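Local coordinates for Tll1590 protein (Thermosynechococcus elongatus, PDB 6LDQ), which belongs to the GT-B clan of glycosyl transferases, with a glycosyl transferase 4-like domain of Rossmann-like alpha/beta fold, at residues 35-40 / 200-204; 46-52 / 67-73. All coordinates share one frame; numbering follows the deposited sequence.

Contact 1: residues 35-40 / 200-204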
loop_
_atom_site.group_PDB
_atom_site.type_symbol
_atom_site.label_atom_id
_atom_site.label_comp_id
_atom_site.label_asym_id
_atom_site.label_seq_id
_atom_site.Cartn_x
_atom_site.Cartn_y
_atom_site.Cartn_z
ATOM N N GLN A 35 11.396 -0.356 -3.054
ATOM C CA GLN A 35 12.221 0.790 -3.405
ATOM C C GLN A 35 11.635 2.075 -2.845
ATOM O O GLN A 35 12.371 2.923 -2.333
ATOM C CB GLN A 35 12.398 0.863 -4.916
ATOM C CG GLN A 35 13.242 -0.286 -5.461
ATOM C CD GLN A 35 13.842 0.028 -6.811
ATOM O OE1 GLN A 35 14.891 0.669 -6.901
ATOM N NE2 GLN A 35 13.174 -0.415 -7.875
ATOM N N LEU A 36 10.310 2.225 -2.908
ATOM C CA LEU A 36 9.670 3.421 -2.369
ATOM C C LEU A 36 10.001 3.613 -0.890
ATOM O O LEU A 36 10.505 4.669 -0.488
ATOM C CB LEU A 36 8.159 3.349 -2.588
ATOM C CG LEU A 36 7.327 4.515 -2.051
ATOM C CD1 LEU A 36 7.608 5.820 -2.841
ATOM C CD2 LEU A 36 5.858 4.180 -2.065
ATOM N N GLY A 37 9.757 2.588 -0.065
ATOM C CA GLY A 37 9.930 2.748 1.374
ATOM C C GLY A 37 11.353 3.097 1.779
ATOM O O GLY A 37 11.569 3.876 2.713
ATOM N N GLU A 38 12.342 2.531 1.081
ATOM C CA GLU A 38 13.739 2.855 1.363
ATOM C C GLU A 38 14.063 4.301 0.998
ATOM O O GLU A 38 14.747 5.003 1.757
ATOM C CB GLU A 38 14.661 1.899 0.610
ATOM C CG GLU A 38 14.901 0.571 1.343
ATOM C CD GLU A 38 15.112 -0.595 0.398
ATOM O OE1 GLU A 38 15.447 -0.344 -0.780
ATOM O OE2 GLU A 38 14.955 -1.765 0.838
ATOM N N ALA A 39 13.591 4.770 -0.159
ATOM C CA ALA A 39 13.793 6.179 -0.485
ATOM C C ALA A 39 13.011 7.069 0.473
ATOM O O ALA A 39 13.515 8.106 0.921
ATOM C CB ALA A 39 13.399 6.448 -1.942
ATOM N N LEU A 40 11.795 6.659 0.843
ATOM C CA LEU A 40 11.026 7.433 1.818
ATOM C C LEU A 40 11.793 7.584 3.128
ATOM O O LEU A 40 11.883 8.685 3.686
ATOM C CB LEU A 40 9.677 6.769 2.072
ATOM C CG LEU A 40 8.587 6.999 1.022
ATOM C CD1 LEU A 40 7.449 6.021 1.238
ATOM C CD2 LEU A 40 8.095 8.434 1.094
ATOM N N TRP A 200 13.923 6.914 -7.574
ATOM C CA TRP A 200 13.096 6.685 -6.392
ATOM C C TRP A 200 13.203 7.820 -5.386
ATOM O O TRP A 200 12.238 8.097 -4.670
ATOM C CB TRP A 200 13.476 5.345 -5.764
ATOM C CG TRP A 200 12.995 4.277 -6.644
ATOM C CD1 TRP A 200 13.725 3.545 -7.535
ATOM C CD2 TRP A 200 11.636 3.867 -6.796
ATOM N NE1 TRP A 200 12.900 2.673 -8.212
ATOM C CE2 TRP A 200 11.612 2.851 -7.774
ATOM C CE3 TRP A 200 10.439 4.242 -6.180
ATOM C CZ2 TRP A 200 10.435 2.207 -8.152
ATOM C CZ3 TRP A 200 9.261 3.604 -6.567
ATOM C CH2 TRP A 200 9.272 2.599 -7.538
ATOM N N GLU A 201 14.345 8.501 -5.323
ATOM C CA GLU A 201 14.384 9.733 -4.539
ATOM C C GLU A 201 13.298 10.708 -4.998
ATOM O O GLU A 201 12.543 11.241 -4.178
ATOM C CB GLU A 201 15.760 10.386 -4.631
ATOM C CG GLU A 201 15.860 11.603 -3.734
ATOM C CD GLU A 201 17.167 12.338 -3.886
ATOM O OE1 GLU A 201 18.051 11.848 -4.631
ATOM O OE2 GLU A 201 17.294 13.407 -3.256
ATOM N N ALA A 202 13.190 10.942 -6.314
ATOM C CA ALA A 202 12.172 11.880 -6.787
ATOM C C ALA A 202 10.778 11.408 -6.405
ATOM O O ALA A 202 9.967 12.182 -5.886
ATOM C CB ALA A 202 12.265 12.076 -8.305
ATOM N N ILE A 203 10.485 10.129 -6.655
ATOM C CA ILE A 203 9.163 9.593 -6.351
ATOM C C ILE A 203 8.833 9.780 -4.874
ATOM O O ILE A 203 7.753 10.265 -4.512
ATOM C CB ILE A 203 9.086 8.113 -6.769
ATOM C CG1 ILE A 203 8.980 8.001 -8.298
ATOM C CG2 ILE A 203 7.922 7.437 -6.067
ATOM C CD1 ILE A 203 9.618 6.756 -8.876
ATOM N N ALA A 204 9.778 9.430 -4.003
ATOM C CA ALA A 204 9.548 9.520 -2.566
ATOM C C ALA A 204 9.276 10.953 -2.131
ATOM O O ALA A 204 8.449 11.194 -1.245
ATOM C CB ALA A 204 10.751 8.936 -1.820
#
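Gln35 lays its CB over one face of the Trp200 indole, a CH-pi contact 3.6 Å from CB to the centroid of the five-membered ring and only 11° off the ring normal. The Gln35 side chain then runs on across the same ring, its extended chain carrying the amide over NE1, tilted 47° to the ring. Gln35 OE1 comes to 3.1 Å from Trp200 NE1, yet the angle is too poor for a hydrogen bond, and Gln35 NE2 and Trp200 NE1 are both donors, so the amide meets the indole by packing. A long, flexible residue with a polar end suits this partly exposed place, because its methylenes can cover an aromatic face. CD1 of Ile203, from the next turn of Trp200's own helix, lies off-centre over the opposite face, and the indole is held between the two. The six-membered ring reaches Leu36, whose CB is 4.1 Å from Trp200 CZ3.

Helices 32-42 and 200-216 pack here on one side of the central sheet of a Rossmann-like alpha/beta domain, the axes of the two short segments crossing at -76° and approaching to 8.4 Å. Such closeness suits small residues: Ala39 CB sits 3.6 Å from Ala204 CB and also touches the carbonyl oxygen of Trp200. Deeper in, Leu36 holds CG anti to the backbone N, which carries CD1 across to Ile203 CG2 at 3.6 Å. Leu40 brings CD2 against the backbone O and CB of Ala204. Both leucines also rest on Leu10 of strand 8-11, while Met207 and Tyr211 extend the apolar seam along helix 200-216.

Contact 2: residues 46-52 / 67-73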
loop_
_atom_site.group_PDB
_atom_site.type_symbol
_atom_site.label_atom_id
_atom_site.label_comp_id
_atom_site.label_asym_id
_atom_site.label_seq_id
_atom_site.Cartn_x
_atom_site.Cartn_y
_atom_site.Cartn_z
ATOM N N HIS A 46 9.626 6.898 8.946
ATOM C CA HIS A 46 9.754 5.608 9.621
ATOM C C HIS A 46 8.818 4.625 8.919
ATOM O O HIS A 46 7.598 4.744 9.045
ATOM C CB HIS A 46 9.412 5.751 11.101
ATOM C CG HIS A 46 10.203 6.816 11.800
ATOM N ND1 HIS A 46 10.099 7.049 13.155
ATOM C CD2 HIS A 46 11.112 7.706 11.334
ATOM C CE1 HIS A 46 10.911 8.039 13.493
ATOM N NE2 HIS A 46 11.541 8.453 12.406
ATOM N N VAL A 47 9.381 3.667 8.173
ATOM C CA VAL A 47 8.631 2.865 7.198
ATOM C C VAL A 47 8.714 1.375 7.530
ATOM O O VAL A 47 9.802 0.788 7.491
ATOM C CB VAL A 47 9.149 3.070 5.767
ATOM C CG1 VAL A 47 8.295 2.228 4.782
ATOM C CG2 VAL A 47 9.216 4.548 5.393
ATOM N N ASP A 48 7.549 0.750 7.732
ATOM C CA ASP A 48 7.387 -0.699 7.806
ATOM C C ASP A 48 6.645 -1.137 6.542
ATOM O O ASP A 48 5.517 -0.704 6.322
ATOM C CB ASP A 48 6.584 -1.105 9.050
ATOM C CG ASP A 48 7.389 -0.964 10.377
ATOM O OD1 ASP A 48 8.626 -1.014 10.322
ATOM O OD2 ASP A 48 6.761 -0.826 11.446
ATOM N N MET A 49 7.281 -1.974 5.721
ATOM C CA MET A 49 6.681 -2.527 4.512
ATOM C C MET A 49 6.298 -3.981 4.771
ATOM O O MET A 49 7.105 -4.742 5.313
ATOM C CB MET A 49 7.661 -2.441 3.337
ATOM C CG MET A 49 7.950 -1.021 2.838
ATOM S SD MET A 49 9.462 -0.980 1.856
ATOM C CE MET A 49 10.638 -1.076 3.204
ATOM N N PHE A 50 5.076 -4.361 4.396
ATOM C CA PHE A 50 4.555 -5.704 4.644
ATOM C C PHE A 50 4.274 -6.402 3.316
ATOM O O PHE A 50 3.633 -5.824 2.421
ATOM C CB PHE A 50 3.270 -5.674 5.493
ATOM C CG PHE A 50 3.448 -5.068 6.870
ATOM C CD1 PHE A 50 3.519 -3.681 7.048
ATOM C CD2 PHE A 50 3.544 -5.887 7.989
ATOM C CE1 PHE A 50 3.689 -3.139 8.332
ATOM C CE2 PHE A 50 3.715 -5.346 9.268
ATOM C CZ PHE A 50 3.787 -3.968 9.434
ATOM N N THR A 51 4.778 -7.627 3.186
ATOM C CA THR A 51 4.454 -8.511 2.083
ATOM C C THR A 51 4.227 -9.898 2.676
ATOM O O THR A 51 4.439 -10.126 3.875
ATOM C CB THR A 51 5.562 -8.486 0.999
ATOM O OG1 THR A 51 5.160 -9.276 -0.142
ATOM C CG2 THR A 51 6.912 -8.983 1.545
ATOM N N ARG A 52 3.732 -10.820 1.851
ATOM C CA ARG A 52 3.489 -12.166 2.332
ATOM C C ARG A 52 4.772 -12.989 2.301
ATOM O O ARG A 52 5.679 -12.747 1.497
ATOM C CB ARG A 52 2.398 -12.866 1.496
ATOM C CG ARG A 52 2.789 -13.126 0.036
ATOM C CD ARG A 52 1.600 -13.760 -0.743
ATOM N NE ARG A 52 0.983 -14.794 0.073
ATOM C CZ ARG A 52 1.243 -16.089 -0.066
ATOM N NH1 ARG A 52 2.066 -16.483 -1.025
ATOM N NH2 ARG A 52 0.676 -16.986 0.743
ATOM N N HIS A 67 15.207 2.911 10.553
ATOM C CA HIS A 67 13.777 3.190 10.549
ATOM C C HIS A 67 13.088 2.627 9.315
ATOM O O HIS A 67 12.010 3.103 8.960
ATOM C CB HIS A 67 13.509 4.692 10.660
ATOM C CG HIS A 67 14.341 5.376 11.699
ATOM N ND1 HIS A 67 15.446 6.134 11.380
ATOM C CD2 HIS A 67 14.222 5.429 13.046
ATOM C CE1 HIS A 67 15.977 6.621 12.488
ATOM N NE2 HIS A 67 15.253 6.209 13.515
ATOM N N CYS A 68 13.679 1.622 8.665
ATOM C CA CYS A 68 13.107 1.036 7.458
ATOM C C CYS A 68 13.295 -0.476 7.499
ATOM O O CYS A 68 14.425 -0.958 7.615
ATOM C CB CYS A 68 13.766 1.628 6.202
ATOM S SG CYS A 68 13.267 0.841 4.648
ATOM N N ARG A 69 12.198 -1.227 7.382
ATOM C CA ARG A 69 12.279 -2.681 7.358
ATOM C C ARG A 69 11.152 -3.258 6.508
ATOM O O ARG A 69 10.123 -2.615 6.290
ATOM C CB ARG A 69 12.200 -3.273 8.766
ATOM C CG ARG A 69 11.004 -2.811 9.551
ATOM C CD ARG A 69 11.113 -3.136 11.051
ATOM N NE ARG A 69 9.853 -2.832 11.722
ATOM C CZ ARG A 69 9.415 -3.416 12.832
ATOM N NH1 ARG A 69 10.144 -4.346 13.439
ATOM N NH2 ARG A 69 8.250 -3.055 13.343
ATOM N N THR A 70 11.359 -4.488 6.053
ATOM C CA THR A 70 10.312 -5.302 5.434
ATOM C C THR A 70 9.886 -6.369 6.433
ATOM O O THR A 70 10.738 -7.008 7.063
ATOM C CB THR A 70 10.801 -5.963 4.141
ATOM O OG1 THR A 70 11.304 -4.963 3.259
ATOM C CG2 THR A 70 9.658 -6.735 3.421
ATOM N N ILE A 71 8.576 -6.549 6.584
ATOM C CA ILE A 71 8.001 -7.582 7.437
ATOM C C ILE A 71 7.266 -8.581 6.544
ATOM O O ILE A 71 6.427 -8.189 5.717
ATOM C CB ILE A 71 7.067 -6.961 8.492
ATOM C CG1 ILE A 71 7.896 -6.254 9.579
ATOM C CG2 ILE A 71 6.183 -8.020 9.100
ATOM C CD1 ILE A 71 7.192 -5.079 10.244
ATOM N N ARG A 72 7.607 -9.861 6.670
ATOM C CA ARG A 72 6.980 -10.905 5.863
ATOM C C ARG A 72 5.990 -11.665 6.734
ATOM O O ARG A 72 6.365 -12.235 7.768
ATOM C CB ARG A 72 8.026 -11.835 5.249
ATOM C CG ARG A 72 8.949 -11.107 4.294
ATOM C CD ARG A 72 10.071 -11.970 3.764
ATOM N NE ARG A 72 9.598 -12.918 2.765
ATOM C CZ ARG A 72 9.414 -12.626 1.483
ATOM N NH1 ARG A 72 9.665 -11.402 1.043
ATOM N NH2 ARG A 72 8.972 -13.562 0.646
ATOM N N LEU A 73 4.727 -11.650 6.336
ATOM C CA LEU A 73 3.674 -12.189 7.168
ATOM C C LEU A 73 3.271 -13.546 6.622
ATOM O O LEU A 73 3.173 -13.730 5.407
ATOM C CB LEU A 73 2.461 -11.261 7.210
ATOM C CG LEU A 73 2.665 -9.808 7.667
ATOM C CD1 LEU A 73 1.461 -8.979 7.266
ATOM C CD2 LEU A 73 2.887 -9.739 9.180
HETATM O O HOH W 1 10.564 1.102 10.423
#
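Asp48 and Arg69 are joined by a side-on salt bridge, in which Arg69 NE donates to Asp48 OD1 at 2.6 Å and Arg69 NH2 to Asp48 OD2 at 3.3 Å. Both oxygens lie almost in the guanidinium plane, but the carboxylate is turned 50° from it, so each is met from above its own plane. Arg69 begins with CG between the backbone N and the carbonyl carbon (chi1 53°) and then runs extended to NE, slanting across the aspartate so that its NE edge meets the carboxylate. Ile71 CD1 lies over one guanidinium face, toward its rim.

Beside this pair, Phe50 lies along Ile71, with Phe50 CD2 3.6 Å from Ile71 CG2, and Leu73 CD1 closes on the same ring atom. On the other side, Met49, bent at its last torsion, brings CE within 3.6 Å of Cys68 SG. At the N-terminal end, His46 and His67 form an offset stack, centroids 4.6 Å apart and planes at 13°. Farther along, Thr51 CG2 touches Arg72 NH1 at 3.7 Å.

The two strands are parallel neighbours in the Rossmann-like sheet. Six backbone bonds join them, from Val47 N to His67 O (2.8 Å) through to Leu73 N to Thr51 O (2.9 Å). Strand 8-11 bonds to the other edge of 47-52.

Tyr106 OH is hydrogen-bonded to Asp48 OD2, a second hold on the buried carboxylate. Phe97 and Tyr100 of helix 90-104 meet the Phe50 ring edge-to-face; bulky apolar side chains suit this side, where that helix covers the sheet. Asp58 holds Arg72 in a salt bridge, while Thr51 OG1 is hydrogen-bonded to the backbone O of Ser12, with that of Val13 also in range to share the single proton.

How the contacts relate
Helix 32-42 and strand 47-52 follow one another in the chain, so contacts 1 and 2 take up successive elements of the fold. Contact 1 joins this helix to the C-terminal helix 200-216 over the sheet, whereas contact 2 joins two strands within it. Both are partly buried, with an indole under a glutamine chain, leucines and alanines in the first and backbone bonds, a salt bridge and stacked histidines in the second. They touch directly: Gly37 CA lies 3.8 Å from Met49 SD, its lack of a side chain probably allowing the helix to lie close to the strand, and Glu38 CG lies 3.7 Å from Cys68 SG. The face bearing Phe50 and Ile71 instead meets helix 90-104.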